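Local coordinates for putative sugar binding protein (PDB 3KEZ) that probably binds sugars at the outer membrane as a member of the SusD family, and holds a calcium ion, at residues V58-R63 against Y67-F72; L44-D49 against D282-T287; N98-S103 against E110-L115; E24-G29 against N93-N98. All blocks are in the same frame, centred on the assembly; numbering follows the deposited sequence.

Interaction 1: residues V58-R63 against Y67-F72; sequences VSSTKR and YYRFNF
A water joins S60 to R69: it accepts from R69 NH1 at 2.6 Å, lying in the plane of the guanidinium at its edge, and probably donates to S60 O at 2.8 Å. No direct hydrogen bond crosses between the segments; apart from the water, the hydroxyl and CB of S60 rest on R69 CD. With CG beside the backbone N and chi2 extended, R69 CD comes to 3.3 Å from S60 OG; the bend at chi3 (52°) then carries the guanidinium to the water. N71 CB lies 4.2 Å above one face of the guanidinium, off toward its rim.

At the other end of the contact, R63 O sits at the edge of the Y67 ring, near its plane, 3.8 Å from Y67 CD1. F72 reaches back over one face of that ring, with its CE2 3.5 Å above the plane and over the centre. The R63 side chain heads elsewhere, to a salt bridge with E270 and a cation-pi contact with Y281.

S59 OG accepts from T61 N in an ST turn at the start of the type I turn S59-K62, while the short helix 65-68 ends in a Schellman motif with F70 at positive phi. Two turns of the chain thus face each other, and because the guanidinium reaches the S60 carbonyl only through the water, the polar link between turn and helix end is indirect.

Interaction 2: residues L44-D49 against D282-T287; sequences LVYYGD and DDMCIT
Y46 and M284, a selenomethionine, meet with side chains that both set out toward the opposing segment. In M284, CG stands between the backbone N and the carbonyl carbon (chi1 58°); this torsion and the extended chi2 carry SE to 3.5 Å from Y46 CB, and the turn at chi3 (-80°) folds the methyl CE back to 3.8 Å from the same Y46 CB. Y46 adopts the same kind of first torsion, and its ring is turned obliquely to the selenium: SE is 5.0 Å from the ring centroid and 48° off the normal, a Met-aromatic contact made beside the root of the ring. One turn further on, D49 CB receives M284 CE at 4.1 Å.

The contact packs helix 43-50 against strand 284-286, which pairs antiparallel with strand 55-57, and so brings an early part of this SusD-family chain against a late one. M55 of that neighbouring strand also touches both M284 and D49. The D49 carboxylate is occupied away from the selenomethionine, with OD1 accepting from A394 N and OD2 more weakly from G396 N. The Y46 ring also meets Y67 edge-to-face, and its side chain touches M272 and L275 of helix 272-275.

Interaction 3: residues N98-S103 against E110-L115; sequences NVDKLS and EYKNDL
K112 meets V99 with its aliphatic chain and D100 with its charged end. The close-packed half is apolar. V99 CG2 lies 3.8 Å from K112 CG and nearly as close to K112 CE, so the valine methyl fits against the lysine chain as the two side chains pass at a slant. CG of K112 is anti to its backbone N (chi1 169°), and a bend at chi2 (-100°) turns the rest of the chain along the valine and up to the aspartate. V99 is buried, and I104 also touches K112.

The polar half faces the solvent, where D100 is exposed. K112 NZ forms a salt bridge with D100 OD1 at 3.1 Å, approaching on the anti side of the carboxylate and 23° out of its plane, with the two side chains nearly at right angles. The other oxygen, OD2, has a salt bridge of its own to K116, one helical turn beyond K112, so two lysines share the carboxylate and would offset its charge. With an alanine in place of K112, V99 would probably lose the chain it packs on and D100 would be left to K116.

The loop 98-103 is thereby laid against the first turns of helix 109-134. This is the connection of a helical hairpin formed with helix 80-96, in keeping with the TPR-clan family to which this part of the chain belongs.

Interaction 4: residues E24-G29 against N93-N98; sequences EFTLNG and NLILMN
I95 fills the space between T26 and L27 with the outer part of its side chain, and the interface is apolar throughout. Its closest approach is CD1 to L27 CG, at 3.5 Å, with L27 CD2 following at 3.8 Å; here the isoleucine and leucine chains cross at about a right angle. Against T26 it runs antiparallel instead, with I95 CG1 3.9 Å from T26 CG2. That methyl is anti to the threonine backbone N, the torsion that faces it to helix 80-96, and L94 CD2 also comes within 4.1 Å of T26 CG2.

No hydrogen bond crosses between the two segments. T26 OG1, set beside its own backbone N (chi1 -53°), bonds to D22 O one turn back, which satisfies the hydroxyl inside this buried patch. Within 93-98, N98 ND2 donates to L94 O at 2.9 Å, with a near-straight 169° at the hydrogen and in the carbonyl plane.

Around the contact, helix 109-134 adds L115 against L27 and A119 against I95, so three helices converge. An alanine instead of I95 would probably open a gap between L27, T26 and A119 and take away most of the apolar contact between these segments.

With no polar bond crossing between them, these helices are held here by the fit of their side chains and the burial of hydrocarbon.

From the N terminus, helix 20-34 opens interaction 4, which closes at 93-98 and pulls helix 80-96 against it. Helix 43-50 lies inside that loop but finds its partner only at 282-287, so interactions 4 and 2 cross. Interaction 1 is a short closure that folds the loop after strand 55-57 onto the end of helix 65-68, nested in both wider loops. It touches interaction 2 through probable hydrogen bonds of R63 N and V58 N to D283. Interaction 3 follows once interaction 4 has closed, sharing N98 with it and lying within the long loop of interaction 2. Interactions 3 and 4 gather the early helices; interaction 2, on the opposite side of the chain's centre, ties helix 43-50 to strand 284-286.

Interaction 1: residues V58-R63 against Y67-F72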
# COMPACT_ATOMS: atom_id res chain seq x y z
N VAL A 58 -11.02 -15.86 6.44
CA VAL A 58 -12.22 -16.68 6.31
C VAL A 58 -12.25 -17.74 7.40
O VAL A 58 -13.33 -18.16 7.84
CB VAL A 58 -12.29 -17.30 4.91
CG1 VAL A 58 -13.18 -18.57 4.92
CG2 VAL A 58 -12.78 -16.24 3.92
N SER A 59 -11.08 -18.15 7.85
CA SER A 59 -10.95 -19.08 8.96
C SER A 59 -9.58 -18.92 9.61
O SER A 59 -8.69 -18.29 9.04
CB SER A 59 -11.14 -20.52 8.48
OG SER A 59 -9.89 -21.05 8.08
N SER A 60 -9.40 -19.52 10.78
CA SER A 60 -8.14 -19.41 11.51
C SER A 60 -6.95 -20.07 10.83
O SER A 60 -5.81 -19.68 11.06
CB SER A 60 -8.29 -20.02 12.89
OG SER A 60 -9.25 -19.29 13.63
N THR A 61 -7.23 -21.04 9.97
CA THR A 61 -6.20 -21.82 9.29
C THR A 61 -5.84 -21.28 7.89
O THR A 61 -5.01 -21.85 7.19
CB THR A 61 -6.65 -23.30 9.18
OG1 THR A 61 -7.88 -23.37 8.42
CG2 THR A 61 -6.90 -23.88 10.58
N LYS A 62 -6.44 -20.16 7.51
CA LYS A 62 -6.12 -19.50 6.23
C LYS A 62 -4.75 -18.81 6.23
O LYS A 62 -4.19 -18.51 7.28
CB LYS A 62 -7.23 -18.50 5.91
CG LYS A 62 -8.60 -19.14 5.73
CD LYS A 62 -8.61 -20.21 4.64
CE LYS A 62 -10.00 -20.74 4.39
NZ LYS A 62 -10.00 -21.52 3.14
N ARG A 63 -4.20 -18.51 5.07
CA ARG A 63 -2.90 -17.80 5.08
C ARG A 63 -2.94 -16.51 5.90
O ARG A 63 -1.93 -16.14 6.47
CB ARG A 63 -2.43 -17.44 3.67
CG ARG A 63 -1.58 -18.50 3.03
CD ARG A 63 -2.34 -19.42 2.17
NE ARG A 63 -1.49 -20.41 1.52
CZ ARG A 63 -1.90 -21.64 1.21
NH1 ARG A 63 -3.16 -22.03 1.41
NH2 ARG A 63 -1.05 -22.48 0.65
N TYR A 67 -2.35 -13.29 10.99
CA TYR A 67 -2.39 -11.81 10.95
C TYR A 67 -3.70 -11.25 11.52
O TYR A 67 -3.67 -10.37 12.37
CB TYR A 67 -2.20 -11.28 9.53
CG TYR A 67 -0.90 -11.74 8.93
CD1 TYR A 67 -0.77 -12.99 8.33
CD2 TYR A 67 0.24 -10.94 9.04
CE1 TYR A 67 0.47 -13.40 7.77
CE2 TYR A 67 1.45 -11.34 8.50
CZ TYR A 67 1.56 -12.56 7.87
OH TYR A 67 2.79 -12.92 7.37
N TYR A 68 -4.84 -11.77 11.03
CA TYR A 68 -6.20 -11.38 11.52
C TYR A 68 -6.35 -11.61 13.03
O TYR A 68 -6.93 -10.77 13.76
CB TYR A 68 -7.29 -12.15 10.73
CG TYR A 68 -8.64 -12.16 11.37
CD1 TYR A 68 -9.39 -11.01 11.46
CD2 TYR A 68 -9.20 -13.34 11.87
CE1 TYR A 68 -10.64 -11.00 12.08
CE2 TYR A 68 -10.45 -13.35 12.48
CZ TYR A 68 -11.16 -12.18 12.59
OH TYR A 68 -12.41 -12.17 13.19
N ARG A 69 -5.85 -12.74 13.52
CA ARG A 69 -5.99 -13.12 14.91
C ARG A 69 -4.93 -12.51 15.83
O ARG A 69 -4.97 -12.73 17.06
CB ARG A 69 -5.99 -14.66 15.06
CG ARG A 69 -7.21 -15.33 14.50
CD ARG A 69 -7.22 -16.83 14.65
NE ARG A 69 -6.97 -17.26 16.02
CZ ARG A 69 -6.06 -18.15 16.42
NH1 ARG A 69 -5.27 -18.79 15.56
NH2 ARG A 69 -5.94 -18.43 17.72
N PHE A 70 -3.98 -11.77 15.25
CA PHE A 70 -2.80 -11.31 15.94
C PHE A 70 -2.17 -12.43 16.75
O PHE A 70 -1.96 -12.29 17.96
CB PHE A 70 -3.15 -10.13 16.85
CG PHE A 70 -3.69 -8.98 16.11
CD1 PHE A 70 -2.82 -8.09 15.47
CD2 PHE A 70 -5.06 -8.78 15.99
CE1 PHE A 70 -3.32 -7.02 14.79
CE2 PHE A 70 -5.56 -7.73 15.29
CZ PHE A 70 -4.69 -6.83 14.70
N ASN A 71 -1.89 -13.53 16.08
CA ASN A 71 -1.47 -14.76 16.73
C ASN A 71 0.03 -14.99 16.68
O ASN A 71 0.48 -16.07 17.03
CB ASN A 71 -2.18 -15.95 16.05
CG ASN A 71 -2.19 -17.18 16.90
OD1 ASN A 71 -2.44 -17.10 18.09
ND2 ASN A 71 -1.93 -18.35 16.29
N PHE A 72 0.82 -14.04 16.20
CA PHE A 72 2.28 -14.28 16.11
C PHE A 72 3.01 -13.98 17.42
O PHE A 72 2.58 -13.13 18.22
CB PHE A 72 2.95 -13.49 14.98
CG PHE A 72 2.57 -13.96 13.58
CD1 PHE A 72 2.87 -15.23 13.15
CD2 PHE A 72 1.95 -13.09 12.71
CE1 PHE A 72 2.54 -15.65 11.86
CE2 PHE A 72 1.62 -13.50 11.43
CZ PHE A 72 1.92 -14.78 11.01
O HOH W 1 -4.63 -18.29 13.14

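Interaction 2: residues L44-D49 against D282-T287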
# COMPACT_ATOMS: atom_id res chain seq x y z
N LEU A 44 2.52 -7.91 1.72
CA LEU A 44 2.62 -6.47 1.98
C LEU A 44 1.32 -5.74 1.67
O LEU A 44 1.05 -4.69 2.27
CB LEU A 44 3.82 -5.81 1.26
CG LEU A 44 5.19 -6.39 1.70
CD1 LEU A 44 6.27 -5.79 0.84
CD2 LEU A 44 5.48 -6.11 3.19
N VAL A 45 0.48 -6.34 0.84
CA VAL A 45 -0.79 -5.74 0.55
C VAL A 45 -1.82 -6.10 1.60
O VAL A 45 -2.45 -5.23 2.16
CB VAL A 45 -1.27 -6.07 -0.87
CG1 VAL A 45 -2.55 -5.28 -1.20
CG2 VAL A 45 -0.14 -5.69 -1.88
N TYR A 46 -2.02 -7.39 1.88
CA TYR A 46 -3.12 -7.74 2.72
C TYR A 46 -2.97 -7.36 4.18
O TYR A 46 -3.97 -7.31 4.90
CB TYR A 46 -3.53 -9.21 2.58
CG TYR A 46 -2.60 -10.30 3.12
CD1 TYR A 46 -2.34 -10.43 4.45
CD2 TYR A 46 -2.09 -11.25 2.27
CE1 TYR A 46 -1.53 -11.47 4.93
CE2 TYR A 46 -1.27 -12.28 2.73
CZ TYR A 46 -1.03 -12.40 4.06
OH TYR A 46 -0.25 -13.44 4.53
N TYR A 47 -1.75 -7.13 4.63
CA TYR A 47 -1.48 -6.86 6.07
C TYR A 47 -2.45 -5.81 6.64
O TYR A 47 -3.15 -6.06 7.63
CB TYR A 47 -0.03 -6.42 6.28
CG TYR A 47 0.37 -6.21 7.72
CD1 TYR A 47 0.66 -7.27 8.54
CD2 TYR A 47 0.45 -4.92 8.27
CE1 TYR A 47 1.02 -7.08 9.88
CE2 TYR A 47 0.79 -4.73 9.60
CZ TYR A 47 1.11 -5.79 10.38
OH TYR A 47 1.49 -5.57 11.68
N GLY A 48 -2.56 -4.67 5.97
CA GLY A 48 -3.36 -3.58 6.50
C GLY A 48 -4.87 -3.80 6.42
O GLY A 48 -5.66 -3.01 6.98
N ASP A 49 -5.30 -4.84 5.69
CA ASP A 49 -6.73 -5.15 5.59
C ASP A 49 -7.18 -6.12 6.70
O ASP A 49 -8.13 -5.83 7.44
CB ASP A 49 -7.08 -5.73 4.20
CG ASP A 49 -7.07 -4.67 3.09
OD1 ASP A 49 -7.93 -3.76 3.09
OD2 ASP A 49 -6.23 -4.77 2.19
N ASP A 282 -9.92 -19.06 -0.93
CA ASP A 282 -11.03 -18.68 -0.02
C ASP A 282 -10.48 -18.11 1.29
O ASP A 282 -10.86 -18.53 2.39
CB ASP A 282 -11.95 -19.86 0.28
CG ASP A 282 -12.37 -20.63 -0.97
OD1 ASP A 282 -11.56 -21.44 -1.44
OD2 ASP A 282 -13.51 -20.45 -1.45
N ASP A 283 -9.54 -17.19 1.18
CA ASP A 283 -8.63 -16.94 2.29
C ASP A 283 -9.07 -15.73 3.11
O ASP A 283 -9.10 -15.77 4.33
CB ASP A 283 -7.21 -16.77 1.79
CG ASP A 283 -6.19 -17.06 2.85
OD1 ASP A 283 -5.83 -16.11 3.58
OD2 ASP A 283 -5.79 -18.25 2.97
N MSE A 284 -9.40 -14.64 2.42
CA MSE A 284 -9.79 -13.42 3.11
C MSE A 284 -11.04 -12.82 2.46
O MSE A 284 -11.16 -12.81 1.23
CB MSE A 284 -8.62 -12.44 3.14
CG MSE A 284 -8.09 -12.06 1.78
SE MSE A 284 -6.48 -10.93 1.74
CE MSE A 284 -7.25 -9.21 2.09
N CYS A 285 -11.99 -12.37 3.30
CA CYS A 285 -13.27 -11.83 2.81
C CYS A 285 -13.61 -10.53 3.54
O CYS A 285 -12.92 -10.14 4.50
CB CYS A 285 -14.38 -12.85 3.04
SG CYS A 285 -14.61 -13.24 4.79
N ILE A 286 -14.69 -9.86 3.12
CA ILE A 286 -15.13 -8.67 3.84
C ILE A 286 -15.83 -9.09 5.14
O ILE A 286 -16.37 -10.18 5.23
CB ILE A 286 -16.07 -7.78 3.03
CG1 ILE A 286 -17.41 -8.46 2.76
CG2 ILE A 286 -15.39 -7.28 1.74
CD1 ILE A 286 -18.36 -7.61 1.92
N THR A 287 -15.78 -8.23 6.16
CA THR A 287 -16.55 -8.45 7.37
C THR A 287 -18.03 -8.08 7.13
O THR A 287 -18.35 -7.34 6.19
CB THR A 287 -16.00 -7.61 8.53
OG1 THR A 287 -15.95 -6.25 8.09
CG2 THR A 287 -14.56 -8.11 8.95

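Interaction 3: residues N98-S103 against E110-L115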
# COMPACT_ATOMS: atom_id res chain seq x y z
N ASN A 98 26.06 4.32 -7.28
CA ASN A 98 26.80 4.16 -8.53
C ASN A 98 26.30 5.02 -9.67
O ASN A 98 27.10 5.49 -10.48
CB ASN A 98 26.82 2.68 -8.93
CG ASN A 98 27.82 1.90 -8.13
OD1 ASN A 98 29.01 1.91 -8.43
ND2 ASN A 98 27.36 1.27 -7.07
N VAL A 99 25.00 5.28 -9.69
CA VAL A 99 24.39 5.88 -10.84
C VAL A 99 24.98 7.24 -11.20
O VAL A 99 25.07 7.56 -12.39
CB VAL A 99 22.83 6.00 -10.71
CG1 VAL A 99 22.45 6.93 -9.58
CG2 VAL A 99 22.25 6.47 -12.02
N ASP A 100 25.35 8.04 -10.21
CA ASP A 100 25.87 9.39 -10.50
C ASP A 100 27.34 9.37 -10.96
O ASP A 100 27.83 10.36 -11.46
CB ASP A 100 25.71 10.30 -9.28
CG ASP A 100 24.25 10.59 -8.95
OD1 ASP A 100 23.41 10.62 -9.87
OD2 ASP A 100 23.96 10.80 -7.75
N LYS A 101 28.01 8.25 -10.79
CA LYS A 101 29.39 8.11 -11.20
C LYS A 101 29.50 7.74 -12.67
O LYS A 101 30.57 7.90 -13.25
CB LYS A 101 30.08 7.05 -10.37
CG LYS A 101 30.10 7.37 -8.86
CD LYS A 101 30.62 6.19 -8.05
CE LYS A 101 30.85 6.57 -6.60
NZ LYS A 101 31.91 5.72 -5.97
N LEU A 102 28.42 7.24 -13.26
CA LEU A 102 28.46 6.74 -14.63
C LEU A 102 28.54 7.93 -15.57
O LEU A 102 27.73 8.82 -15.47
CB LEU A 102 27.22 5.88 -14.94
CG LEU A 102 27.02 4.57 -14.17
CD1 LEU A 102 25.67 3.87 -14.54
CD2 LEU A 102 28.21 3.66 -14.45
N SER A 103 29.53 7.99 -16.44
CA SER A 103 29.49 9.04 -17.47
C SER A 103 28.55 8.59 -18.60
O SER A 103 28.58 7.46 -19.06
CB SER A 103 30.89 9.44 -17.97
OG SER A 103 31.45 8.45 -18.79
N GLU A 110 17.92 12.56 -18.93
CA GLU A 110 16.55 12.32 -18.44
C GLU A 110 16.30 10.85 -18.09
O GLU A 110 15.70 10.53 -17.06
CB GLU A 110 15.51 12.73 -19.49
CG GLU A 110 15.25 14.20 -19.49
CD GLU A 110 14.11 14.59 -20.42
OE1 GLU A 110 13.20 13.76 -20.66
OE2 GLU A 110 14.13 15.74 -20.90
N TYR A 111 16.73 9.97 -18.99
CA TYR A 111 16.58 8.55 -18.79
C TYR A 111 17.31 8.15 -17.52
O TYR A 111 16.74 7.49 -16.65
CB TYR A 111 17.12 7.80 -20.02
CG TYR A 111 17.20 6.31 -19.83
CD1 TYR A 111 16.06 5.55 -19.68
CD2 TYR A 111 18.43 5.67 -19.78
CE1 TYR A 111 16.15 4.18 -19.49
CE2 TYR A 111 18.52 4.31 -19.58
CZ TYR A 111 17.37 3.57 -19.44
OH TYR A 111 17.48 2.22 -19.25
N LYS A 112 18.56 8.58 -17.38
CA LYS A 112 19.31 8.31 -16.15
C LYS A 112 18.63 8.94 -14.94
O LYS A 112 18.55 8.31 -13.89
CB LYS A 112 20.77 8.76 -16.27
CG LYS A 112 21.59 8.77 -14.98
CD LYS A 112 21.68 10.18 -14.43
CE LYS A 112 22.16 10.25 -13.02
NZ LYS A 112 22.56 11.66 -12.68
N ASN A 113 18.16 10.18 -15.06
CA ASN A 113 17.46 10.77 -13.93
C ASN A 113 16.25 9.95 -13.50
O ASN A 113 16.01 9.77 -12.30
CB ASN A 113 17.09 12.24 -14.19
CG ASN A 113 18.31 13.14 -14.06
OD1 ASN A 113 19.28 12.79 -13.39
ND2 ASN A 113 18.28 14.28 -14.72
N ASP A 114 15.51 9.41 -14.45
CA ASP A 114 14.33 8.60 -14.10
C ASP A 114 14.71 7.29 -13.41
O ASP A 114 14.07 6.88 -12.44
CB ASP A 114 13.51 8.30 -15.35
CG ASP A 114 12.31 7.45 -15.04
OD1 ASP A 114 11.31 7.99 -14.51
OD2 ASP A 114 12.39 6.24 -15.33
N LEU A 115 15.76 6.63 -13.91
CA LEU A 115 16.24 5.40 -13.28
C LEU A 115 16.63 5.70 -11.82
O LEU A 115 16.28 4.95 -10.92
CB LEU A 115 17.43 4.83 -14.04
CG LEU A 115 17.30 4.28 -15.47
CD1 LEU A 115 18.62 3.67 -15.89
CD2 LEU A 115 16.19 3.26 -15.54

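Interaction 4: residues E24-G29 against N93-N98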
# COMPACT_ATOMS: atom_id res chain seq x y z
N GLU A 24 19.54 -0.59 -15.19
CA GLU A 24 18.25 -1.09 -15.66
C GLU A 24 18.08 -2.55 -15.23
O GLU A 24 17.01 -2.95 -14.80
CB GLU A 24 18.11 -0.95 -17.18
CG GLU A 24 16.68 -1.11 -17.64
N PHE A 25 19.15 -3.32 -15.33
CA PHE A 25 19.17 -4.71 -14.88
C PHE A 25 18.90 -4.83 -13.39
O PHE A 25 18.13 -5.68 -12.95
CB PHE A 25 20.53 -5.34 -15.19
CG PHE A 25 20.65 -6.76 -14.71
CD1 PHE A 25 20.13 -7.81 -15.47
CD2 PHE A 25 21.25 -7.05 -13.50
CE1 PHE A 25 20.24 -9.11 -15.03
CE2 PHE A 25 21.34 -8.35 -13.04
CZ PHE A 25 20.83 -9.38 -13.82
N THR A 26 19.52 -3.95 -12.61
CA THR A 26 19.32 -3.96 -11.18
C THR A 26 17.85 -3.61 -10.88
O THR A 26 17.25 -4.26 -10.04
CB THR A 26 20.30 -3.03 -10.45
OG1 THR A 26 21.64 -3.36 -10.84
CG2 THR A 26 20.18 -3.18 -8.92
N LEU A 27 17.28 -2.61 -11.57
CA LEU A 27 15.87 -2.24 -11.33
C LEU A 27 14.93 -3.40 -11.67
O LEU A 27 14.00 -3.68 -10.94
CB LEU A 27 15.42 -0.94 -12.04
CG LEU A 27 15.72 0.35 -11.28
CD1 LEU A 27 15.63 1.63 -12.21
CD2 LEU A 27 14.85 0.43 -9.98
N ASN A 28 15.21 -4.08 -12.77
CA ASN A 28 14.40 -5.21 -13.16
C ASN A 28 14.37 -6.27 -12.07
O ASN A 28 13.31 -6.80 -11.77
CB ASN A 28 14.88 -5.80 -14.49
CG ASN A 28 14.71 -4.85 -15.67
OD1 ASN A 28 13.85 -3.98 -15.66
ND2 ASN A 28 15.55 -5.01 -16.69
N GLY A 29 15.53 -6.56 -11.49
CA GLY A 29 15.60 -7.45 -10.34
C GLY A 29 14.75 -6.97 -9.18
O GLY A 29 14.05 -7.77 -8.54
N ASN A 93 20.20 0.92 -2.98
CA ASN A 93 21.51 1.44 -2.56
C ASN A 93 22.60 1.18 -3.56
O ASN A 93 23.38 2.08 -3.87
CB ASN A 93 21.91 0.86 -1.20
CG ASN A 93 20.97 1.30 -0.09
OD1 ASN A 93 20.15 2.21 -0.29
ND2 ASN A 93 21.07 0.67 1.09
N LEU A 94 22.64 -0.05 -4.09
CA LEU A 94 23.58 -0.39 -5.16
C LEU A 94 23.45 0.60 -6.30
O LEU A 94 24.47 1.15 -6.78
CB LEU A 94 23.37 -1.82 -5.66
CG LEU A 94 24.30 -2.28 -6.79
CD1 LEU A 94 25.78 -2.27 -6.35
CD2 LEU A 94 23.90 -3.66 -7.29
N ILE A 95 22.23 0.86 -6.74
CA ILE A 95 22.00 1.81 -7.82
C ILE A 95 22.47 3.20 -7.40
O ILE A 95 23.19 3.88 -8.13
CB ILE A 95 20.51 1.89 -8.24
CG1 ILE A 95 20.14 0.68 -9.08
CG2 ILE A 95 20.22 3.20 -9.06
CD1 ILE A 95 18.59 0.44 -9.22
N LEU A 96 22.03 3.62 -6.22
CA LEU A 96 22.18 5.03 -5.82
C LEU A 96 23.65 5.38 -5.57
O LEU A 96 24.05 6.51 -5.85
CB LEU A 96 21.27 5.37 -4.64
CG LEU A 96 19.80 5.37 -5.07
CD1 LEU A 96 18.85 5.48 -3.89
CD2 LEU A 96 19.57 6.50 -6.16
N MSE A 97 24.45 4.41 -5.11
CA MSE A 97 25.85 4.65 -4.87
C MSE A 97 26.67 4.69 -6.17
O MSE A 97 27.84 5.08 -6.17
CB MSE A 97 26.42 3.56 -3.95
CG MSE A 97 25.89 3.56 -2.53
SE MSE A 97 26.52 1.96 -1.61
CE MSE A 97 28.28 2.54 -1.22
N ASN A 98 26.06 4.32 -7.28
CA ASN A 98 26.80 4.16 -8.53
C ASN A 98 26.30 5.02 -9.67
O ASN A 98 27.10 5.49 -10.48
CB ASN A 98 26.82 2.68 -8.93
CG ASN A 98 27.82 1.90 -8.13
OD1 ASN A 98 29.01 1.91 -8.43
ND2 ASN A 98 27.36 1.27 -7.07